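Local atomic coordinates of putative DNA ligase-like protein Rv0938/MT0965 (Mycobacterium tuberculosis, PDB entry 2IRU), a protein that probably works with Ku in non-homologous end joining of DNA double-strand breaks, this chain being its primase-like polymerase domain, which extends and fills in the ends before ligation. Residues 20-24 with 25-29; 149-152 with 153-157; 199-202 with 203-207; 221-225 with 226-230. All coordinates share one frame; numbering follows the deposited sequence.

Contact 1: residues 20-24 with 25-29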
# COMPACT_ATOMS: atom_id res chain seq x y z
N VAL A 20 9.23 -0.84 -23.00
CA VAL A 20 7.84 -1.08 -22.60
C VAL A 20 7.78 -2.05 -21.43
O VAL A 20 8.30 -3.19 -21.51
CB VAL A 20 6.98 -1.59 -23.78
CG1 VAL A 20 5.63 -2.02 -23.28
CG2 VAL A 20 6.82 -0.48 -24.86
N LEU A 21 7.14 -1.59 -20.35
CA LEU A 21 6.95 -2.46 -19.18
C LEU A 21 5.54 -3.08 -19.08
O LEU A 21 5.34 -4.06 -18.36
CB LEU A 21 7.31 -1.72 -17.90
CG LEU A 21 8.75 -1.18 -17.78
CD1 LEU A 21 8.91 -0.50 -16.44
CD2 LEU A 21 9.75 -2.28 -17.86
N TYR A 22 4.58 -2.50 -19.80
CA TYR A 22 3.21 -3.05 -19.90
C TYR A 22 2.84 -3.26 -21.39
O TYR A 22 2.33 -2.34 -22.03
CB TYR A 22 2.22 -2.05 -19.29
CG TYR A 22 2.35 -1.87 -17.79
CD1 TYR A 22 1.52 -2.58 -16.92
CD2 TYR A 22 3.30 -0.96 -17.25
CE1 TYR A 22 1.60 -2.40 -15.51
CE2 TYR A 22 3.38 -0.74 -15.86
CZ TYR A 22 2.55 -1.49 -15.01
OH TYR A 22 2.66 -1.28 -13.66
N PRO A 23 3.10 -4.46 -21.94
CA PRO A 23 2.87 -4.65 -23.39
C PRO A 23 1.43 -4.38 -23.83
O PRO A 23 1.20 -3.96 -24.98
CB PRO A 23 3.23 -6.13 -23.64
CG PRO A 23 4.21 -6.50 -22.53
CD PRO A 23 3.74 -5.63 -21.30
N ALA A 24 0.45 -4.61 -22.95
CA ALA A 24 -0.98 -4.44 -23.33
C ALA A 24 -1.31 -2.99 -23.69
O ALA A 24 -2.22 -2.73 -24.50
CB ALA A 24 -1.87 -4.90 -22.21
N THR A 25 -0.58 -2.07 -23.05
CA THR A 25 -0.89 -0.63 -23.15
C THR A 25 0.30 0.18 -23.73
O THR A 25 0.09 1.34 -24.11
CB THR A 25 -1.26 -0.07 -21.75
OG1 THR A 25 -0.20 -0.38 -20.83
CG2 THR A 25 -2.60 -0.63 -21.25
N GLY A 26 1.49 -0.44 -23.81
CA GLY A 26 2.70 0.21 -24.32
C GLY A 26 3.34 1.17 -23.32
O GLY A 26 4.24 1.96 -23.70
N THR A 27 2.92 1.06 -22.06
CA THR A 27 3.43 1.92 -20.98
C THR A 27 4.93 1.66 -20.76
O THR A 27 5.33 0.53 -20.61
CB THR A 27 2.65 1.65 -19.65
OG1 THR A 27 1.23 1.76 -19.92
CG2 THR A 27 3.08 2.70 -18.59
N THR A 28 5.72 2.73 -20.81
CA THR A 28 7.19 2.64 -20.84
C THR A 28 7.85 3.02 -19.51
O THR A 28 7.22 3.57 -18.59
CB THR A 28 7.79 3.62 -21.86
OG1 THR A 28 7.49 4.97 -21.45
CG2 THR A 28 7.25 3.39 -23.28
N LYS A 29 9.15 2.76 -19.44
CA LYS A 29 9.91 3.21 -18.27
C LYS A 29 9.78 4.73 -18.12
O LYS A 29 9.59 5.21 -17.00
CB LYS A 29 11.38 2.81 -18.39
CG LYS A 29 11.65 1.36 -18.20
CD LYS A 29 13.15 1.11 -18.03
CE LYS A 29 13.71 1.60 -16.67
NZ LYS A 29 15.25 1.40 -16.46
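Tyr22 O takes its shortest hydrogen bond from Gly26 N, at 2.7 Å and nearly in line with the carbonyl bond, and a second from Thr25 N at 3.1 Å, whose donor stands well above the carbonyl plane. Across the hairpin, Thr27 O accepts from both Leu21 N (2.8 Å) and Tyr22 N (3.2 Å), each donor lying in the carbonyl plane. Gly26 and Thr27 together oppose Tyr22, which is a G1 beta bulge in the tight hairpin of strands 20-22 and 27-28. Glycine suits the bulge because phi there is +77°.

The hydroxyls of Thr25 and Thr27 are hydrogen-bonded to each other at 2.7 Å. Thr25 OG1 sits between its own backbone N and carbonyl carbon (chi1 54°), a position that also brings it 3.3 Å from Tyr22 CB. The side chains of Tyr22 and Thr27 run side by side in the same direction, with Thr27 CB 3.6 Å from Tyr22 CD2, and Ile32 of helix 29-47 packs on both. Where the second strand passes into helix 29-47, the methylene CG of Lys29 meets Leu21 CD1, the two side chains crossing, while Lys29 NZ bonds to Thr15 O and Gln107 OE1.

Tyr22 OH donates to Arg247 O, the backbone of a residue that by similarity binds substrate. Two carbonyls, each shared by two amides, thus fix the turn, while each threonine hydroxyl finds a polar partner in the other.

Contact 2: residues 149-152 with 153-157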
# COMPACT_ATOMS: atom_id res chain seq x y z
N MET A 149 -20.17 -5.10 -6.50
CA MET A 149 -19.72 -3.82 -5.92
C MET A 149 -20.55 -3.36 -4.74
O MET A 149 -20.00 -3.07 -3.69
CB MET A 149 -19.69 -2.71 -6.97
CG MET A 149 -18.31 -2.10 -7.29
SD MET A 149 -17.04 -2.01 -6.00
CE MET A 149 -16.00 -3.35 -6.62
N ALA A 150 -21.87 -3.30 -4.89
CA ALA A 150 -22.74 -2.84 -3.79
C ALA A 150 -22.48 -3.61 -2.48
O ALA A 150 -22.51 -3.02 -1.40
CB ALA A 150 -24.21 -2.89 -4.17
N GLN A 151 -22.23 -4.92 -2.58
CA GLN A 151 -21.92 -5.72 -1.38
C GLN A 151 -20.57 -5.32 -0.77
O GLN A 151 -20.47 -5.13 0.44
CB GLN A 151 -21.97 -7.24 -1.64
CG GLN A 151 -21.67 -8.08 -0.36
CD GLN A 151 -21.60 -9.60 -0.59
OE1 GLN A 151 -22.13 -10.13 -1.56
NE2 GLN A 151 -20.94 -10.31 0.34
N LEU A 152 -19.54 -5.20 -1.61
CA LEU A 152 -18.20 -4.82 -1.17
C LEU A 152 -18.21 -3.42 -0.54
O LEU A 152 -17.58 -3.17 0.50
CB LEU A 152 -17.20 -4.92 -2.34
CG LEU A 152 -15.73 -4.50 -2.15
CD1 LEU A 152 -15.03 -5.41 -1.17
CD2 LEU A 152 -14.99 -4.53 -3.48
N ALA A 153 -18.98 -2.52 -1.16
CA ALA A 153 -19.13 -1.15 -0.67
C ALA A 153 -19.86 -1.12 0.66
O ALA A 153 -19.45 -0.39 1.56
CB ALA A 153 -19.89 -0.28 -1.71
N GLU A 154 -20.95 -1.89 0.75
CA GLU A 154 -21.71 -1.98 1.99
C GLU A 154 -20.82 -2.51 3.09
O GLU A 154 -20.86 -2.00 4.21
CB GLU A 154 -22.95 -2.86 1.84
CG GLU A 154 -23.65 -3.08 3.19
CD GLU A 154 -24.91 -3.96 3.10
OE1 GLU A 154 -25.23 -4.48 2.02
OE2 GLU A 154 -25.56 -4.11 4.16
N VAL A 155 -20.02 -3.54 2.78
CA VAL A 155 -19.10 -4.09 3.77
C VAL A 155 -18.07 -3.02 4.18
O VAL A 155 -17.81 -2.84 5.36
CB VAL A 155 -18.45 -5.43 3.33
CG1 VAL A 155 -17.37 -5.90 4.34
CG2 VAL A 155 -19.54 -6.53 3.15
N ALA A 156 -17.51 -2.30 3.21
CA ALA A 156 -16.58 -1.20 3.57
C ALA A 156 -17.19 -0.15 4.50
O ALA A 156 -16.56 0.26 5.49
CB ALA A 156 -15.97 -0.55 2.32
N ARG A 157 -18.42 0.27 4.17
CA ARG A 157 -19.13 1.27 4.96
C ARG A 157 -19.40 0.74 6.36
O ARG A 157 -19.38 1.49 7.34
CB ARG A 157 -20.41 1.74 4.24
CG ARG A 157 -20.16 2.62 3.00
CD ARG A 157 -21.46 3.21 2.44
NE ARG A 157 -22.46 2.18 2.20
CZ ARG A 157 -22.66 1.56 1.04
NH1 ARG A 157 -21.92 1.87 -0.02
NH2 ARG A 157 -23.62 0.64 0.95
O HOH W 1 -24.64 -1.51 -0.94
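Helix 149-164 of the primase-polymerase domain begins with this stretch, and its first turns are joined by regular i to i+4 bonds. Ala153 N reaches Met149 O at 2.8 Å, the donor almost in line with the carbonyl bond, and Ala156 N reaches Leu152 O at the same distance.

Ala150 O does double duty. It accepts from Glu154 N at 2.9 Å and also from water 1 at 2.7 Å, and this water in turn accepts from Arg157 NH2 at 3.0 Å. The water lies in the guanidinium plane at its edge and links an early carbonyl to a side chain two turns on. Arg157 folds back over its own helix through a bend at chi3 (-53°), which lays one guanidinium face above Ala153 O and Glu154 CA.

The other side of the helix packs against the large mixed sheet: Leu152 and Val155 rest on Val227 of strand 227-230 and on Leu141 of strand 129-143. Small Ala156 lets the backbone come close to Leu141 and to helix 260-263. Branched Val155 holds CG2 beside its backbone N, 3.2 Å from Gln151 O, and turns its methyls to the sheet. Between the apolar and the solvent-facing sides lies Gln151, whose CG is 4.4 Å from Val155 CG2. Its long side chain carries the amide NE2 to Gly225 O, outside the helix.

Contact 3: residues 199-202 with 203-207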
# COMPACT_ATOMS: atom_id res chain seq x y z
N ALA A 199 -7.85 -4.86 14.99
CA ALA A 199 -8.38 -5.14 13.65
C ALA A 199 -9.17 -6.48 13.57
O ALA A 199 -10.27 -6.53 12.99
CB ALA A 199 -7.28 -5.07 12.60
N LYS A 200 -8.61 -7.53 14.17
CA LYS A 200 -9.30 -8.82 14.27
C LYS A 200 -10.65 -8.69 14.97
O LYS A 200 -11.64 -9.29 14.50
CB LYS A 200 -8.45 -9.83 15.03
CG LYS A 200 -8.95 -11.27 15.03
CD LYS A 200 -8.12 -12.09 15.99
CE LYS A 200 -8.45 -13.56 15.93
NZ LYS A 200 -7.66 -14.28 14.89
N ARG A 201 -10.69 -7.96 16.09
CA ARG A 201 -11.94 -7.71 16.84
C ARG A 201 -13.01 -7.05 15.95
O ARG A 201 -14.19 -7.46 15.96
CB ARG A 201 -11.70 -6.88 18.12
CG ARG A 201 -12.93 -6.81 19.04
CD ARG A 201 -12.67 -6.25 20.46
NE ARG A 201 -11.43 -6.71 21.08
CZ ARG A 201 -10.36 -5.93 21.28
NH1 ARG A 201 -10.39 -4.65 20.91
NH2 ARG A 201 -9.28 -6.44 21.86
N VAL A 202 -12.58 -6.04 15.18
CA VAL A 202 -13.46 -5.33 14.23
C VAL A 202 -14.04 -6.32 13.19
O VAL A 202 -15.27 -6.37 12.96
CB VAL A 202 -12.72 -4.13 13.56
CG1 VAL A 202 -13.56 -3.53 12.43
CG2 VAL A 202 -12.43 -3.07 14.60
N ALA A 203 -13.15 -7.09 12.56
CA ALA A 203 -13.54 -8.09 11.54
C ALA A 203 -14.51 -9.14 12.08
O ALA A 203 -15.54 -9.43 11.46
CB ALA A 203 -12.31 -8.78 11.00
N GLN A 204 -14.18 -9.70 13.25
CA GLN A 204 -15.07 -10.70 13.86
C GLN A 204 -16.41 -10.09 14.26
O GLN A 204 -17.45 -10.75 14.13
CB GLN A 204 -14.39 -11.37 15.06
CG GLN A 204 -13.23 -12.22 14.60
CD GLN A 204 -12.47 -12.88 15.74
OE1 GLN A 204 -12.50 -12.41 16.88
NE2 GLN A 204 -11.79 -13.98 15.43
N ARG A 205 -16.40 -8.84 14.70
CA ARG A 205 -17.66 -8.15 15.03
C ARG A 205 -18.53 -7.96 13.80
O ARG A 205 -19.77 -8.15 13.86
CB ARG A 205 -17.39 -6.81 15.73
CG ARG A 205 -18.60 -5.98 16.17
CD ARG A 205 -18.13 -4.59 16.69
NE ARG A 205 -17.04 -4.66 17.68
CZ ARG A 205 -16.08 -3.74 17.84
NH1 ARG A 205 -16.02 -2.65 17.06
NH2 ARG A 205 -15.14 -3.90 18.77
N LEU A 206 -17.89 -7.60 12.69
CA LEU A 206 -18.60 -7.45 11.43
C LEU A 206 -19.16 -8.78 10.96
O LEU A 206 -20.31 -8.86 10.52
CB LEU A 206 -17.74 -6.78 10.35
CG LEU A 206 -18.53 -6.37 9.10
CD1 LEU A 206 -19.77 -5.50 9.42
CD2 LEU A 206 -17.59 -5.63 8.16
N GLU A 207 -18.35 -9.82 11.08
CA GLU A 207 -18.76 -11.18 10.74
C GLU A 207 -19.98 -11.63 11.56
O GLU A 207 -20.92 -12.24 11.02
CB GLU A 207 -17.59 -12.14 10.94
CG GLU A 207 -17.91 -13.62 10.74
CD GLU A 207 -16.61 -14.42 10.71
OE1 GLU A 207 -15.83 -14.31 11.67
OE2 GLU A 207 -16.36 -15.13 9.72
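Val202 and Arg205 are central to this part of helix 192-209, with the exposed Gln204 beside them. Val202 is buried against Phe139 of strand 129-143, where a compact branched residue fits between helix and sheet. Its carbonyl accepts from Leu206 N at 2.9 Å, one of four successive i to i+4 bonds here, and Leu206 goes on to pack against Val155 of helix 149-164.

Arg205 sends its CB toward the preceding turn, 3.3 Å from Arg201 O, and then bends at chi3 (-50°). The bend swings the guanidinium back along the helix, with Arg201 O over one of its faces. NH2 lies alongside the aliphatic stem of Arg201, 3.7 Å from its CG and 3.8 Å from its CD. The two guanidinium planes are only 23° apart, yet the charged atoms stay separate, Arg201 NE to Arg205 NH2 being 5.2 Å.

Gln204 CG lies beside its own backbone N (chi1 -68°), which brings it within 3.3 Å of Lys200 O. The extended chain ends with its flat amide next to the lysine, NE2 3.4 Å from Lys200 CE, and the two chains cross at an angle.

On this outer side the polar end of one long residue lies against its neighbour's methylenes. Like charges on Arg201 and Arg205 probably disfavour closer approach; main-chain bonds join the turns, and side chains add van der Waals contact.

Contact 4: residues 221-225 with 226-230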
# COMPACT_ATOMS: atom_id res chain seq x y z
N SER A 221 -13.51 -22.69 1.84
CA SER A 221 -14.84 -23.18 1.47
C SER A 221 -15.94 -22.28 2.05
O SER A 221 -17.14 -22.49 1.83
CB SER A 221 -15.04 -24.63 1.92
OG SER A 221 -15.98 -25.30 1.09
N LEU A 222 -15.52 -21.27 2.81
CA LEU A 222 -16.45 -20.31 3.40
C LEU A 222 -16.34 -18.95 2.70
O LEU A 222 -16.98 -17.97 3.11
CB LEU A 222 -16.21 -20.18 4.92
CG LEU A 222 -16.65 -21.35 5.82
CD1 LEU A 222 -15.92 -21.29 7.16
CD2 LEU A 222 -18.18 -21.38 6.01
N ARG A 223 -15.55 -18.90 1.64
CA ARG A 223 -15.21 -17.63 0.99
C ARG A 223 -16.25 -17.16 -0.03
O ARG A 223 -16.47 -15.95 -0.15
CB ARG A 223 -13.81 -17.68 0.36
CG ARG A 223 -12.71 -17.65 1.42
CD ARG A 223 -12.47 -16.24 1.95
NE ARG A 223 -11.19 -15.73 1.46
CZ ARG A 223 -11.01 -14.97 0.37
NH1 ARG A 223 -12.03 -14.58 -0.39
NH2 ARG A 223 -9.78 -14.59 0.06
N ALA A 224 -16.87 -18.09 -0.75
CA ALA A 224 -17.76 -17.72 -1.84
C ALA A 224 -18.94 -16.89 -1.33
O ALA A 224 -19.49 -17.19 -0.26
CB ALA A 224 -18.24 -18.96 -2.58
N GLY A 225 -19.29 -15.85 -2.08
CA GLY A 225 -20.45 -15.00 -1.76
C GLY A 225 -20.20 -14.03 -0.62
O GLY A 225 -21.09 -13.27 -0.24
N LYS A 226 -18.98 -14.05 -0.07
CA LYS A 226 -18.61 -13.19 1.06
C LYS A 226 -17.41 -12.31 0.79
O LYS A 226 -16.51 -12.68 0.02
CB LYS A 226 -18.33 -14.02 2.33
CG LYS A 226 -19.52 -14.89 2.71
CD LYS A 226 -19.32 -15.68 3.99
CE LYS A 226 -20.55 -16.57 4.13
NZ LYS A 226 -20.47 -17.64 5.16
N VAL A 227 -17.39 -11.16 1.46
CA VAL A 227 -16.18 -10.34 1.57
C VAL A 227 -15.31 -10.87 2.70
O VAL A 227 -15.74 -10.97 3.85
CB VAL A 227 -16.50 -8.84 1.80
CG1 VAL A 227 -15.19 -8.00 1.94
CG2 VAL A 227 -17.36 -8.30 0.68
N PHE A 228 -14.06 -11.19 2.37
CA PHE A 228 -13.10 -11.57 3.39
C PHE A 228 -12.50 -10.27 3.93
O PHE A 228 -11.85 -9.52 3.20
CB PHE A 228 -12.01 -12.45 2.77
CG PHE A 228 -10.87 -12.74 3.70
CD1 PHE A 228 -11.07 -12.87 5.07
CD2 PHE A 228 -9.58 -12.89 3.18
CE1 PHE A 228 -9.98 -13.15 5.95
CE2 PHE A 228 -8.50 -13.17 4.04
CZ PHE A 228 -8.70 -13.28 5.42
N VAL A 229 -12.78 -9.98 5.20
CA VAL A 229 -12.25 -8.79 5.85
C VAL A 229 -10.95 -9.18 6.53
O VAL A 229 -10.94 -9.65 7.66
CB VAL A 229 -13.25 -8.19 6.86
CG1 VAL A 229 -12.69 -6.96 7.52
CG2 VAL A 229 -14.52 -7.83 6.13
N ASP A 230 -9.87 -9.01 5.79
CA ASP A 230 -8.57 -9.49 6.23
C ASP A 230 -7.91 -8.43 7.13
O ASP A 230 -7.56 -7.31 6.68
CB ASP A 230 -7.68 -9.80 5.00
CG ASP A 230 -6.37 -10.51 5.36
OD1 ASP A 230 -6.14 -10.82 6.54
OD2 ASP A 230 -5.53 -10.74 4.46
O HOH W 2 -14.55 -14.20 0.70
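Water 2 is gripped by three groups of Arg223 and Lys226: it donates to Arg223 O at 2.7 Å and to Lys226 O at 2.6 Å, and accepts from Arg223 NH1 at 2.8 Å. It sits beside a type II beta turn from Arg223 to Lys226, closed by the bond from Lys226 N to Arg223 O at 3.1 Å. Arg223 O and Lys226 O are only 3.3 Å apart, and the shared water probably eases their repulsion. Gly225 takes the third position of the turn with phi +76°, a value glycine adopts readily.

The turn leads into strand 227-230 of the large mixed sheet, and by similarity Arg223 belongs to a DNA-binding segment while Asp230 binds a manganese ion. Arg223 bends at chi2 (-79°) and again at chi3, curling its guanidinium back to the strand; its NH2 forms a salt bridge with Asp142 of neighbouring strand 129-143, another probable manganese ligand. An arginine suits this place because its several N-H groups can serve water and carboxylate together, a pairing that may help to position Asp142.

Lys226 runs extended past the loop, bringing CD to 3.4 Å from Leu222 O. Phe228 offers an apolar support for the arginine: the planes of ring and guanidinium are 32° apart, Phe228 CB lies over the guanidinium centre, 3.6 Å from Arg223 CZ, and Phe228 CD2 is 3.6 Å from Arg223 NH2.

How the contacts relate
Contacts 2, 3 and 4 gather round one part of the large mixed sheet, with centres 13 to 15 Å apart, whereas contact 1 is a separate hairpin whose centre lies 32 to 40 Å from theirs. Contacts 2 and 3 belong to neighbouring helices that meet through Val155 and Leu206, and both also touch the strand of contact 4, at Val227 and Val229. Each helix has an apolar, sheet-facing side and a polar outer one. Contact 4 is the surface member, its turn closed by a main-chain bond and a water, with a salt bridge holding the arginine near the probable metal site. In contact 1 carbonyls that each accept two amides replace the regular ladder of bonds seen in the helices.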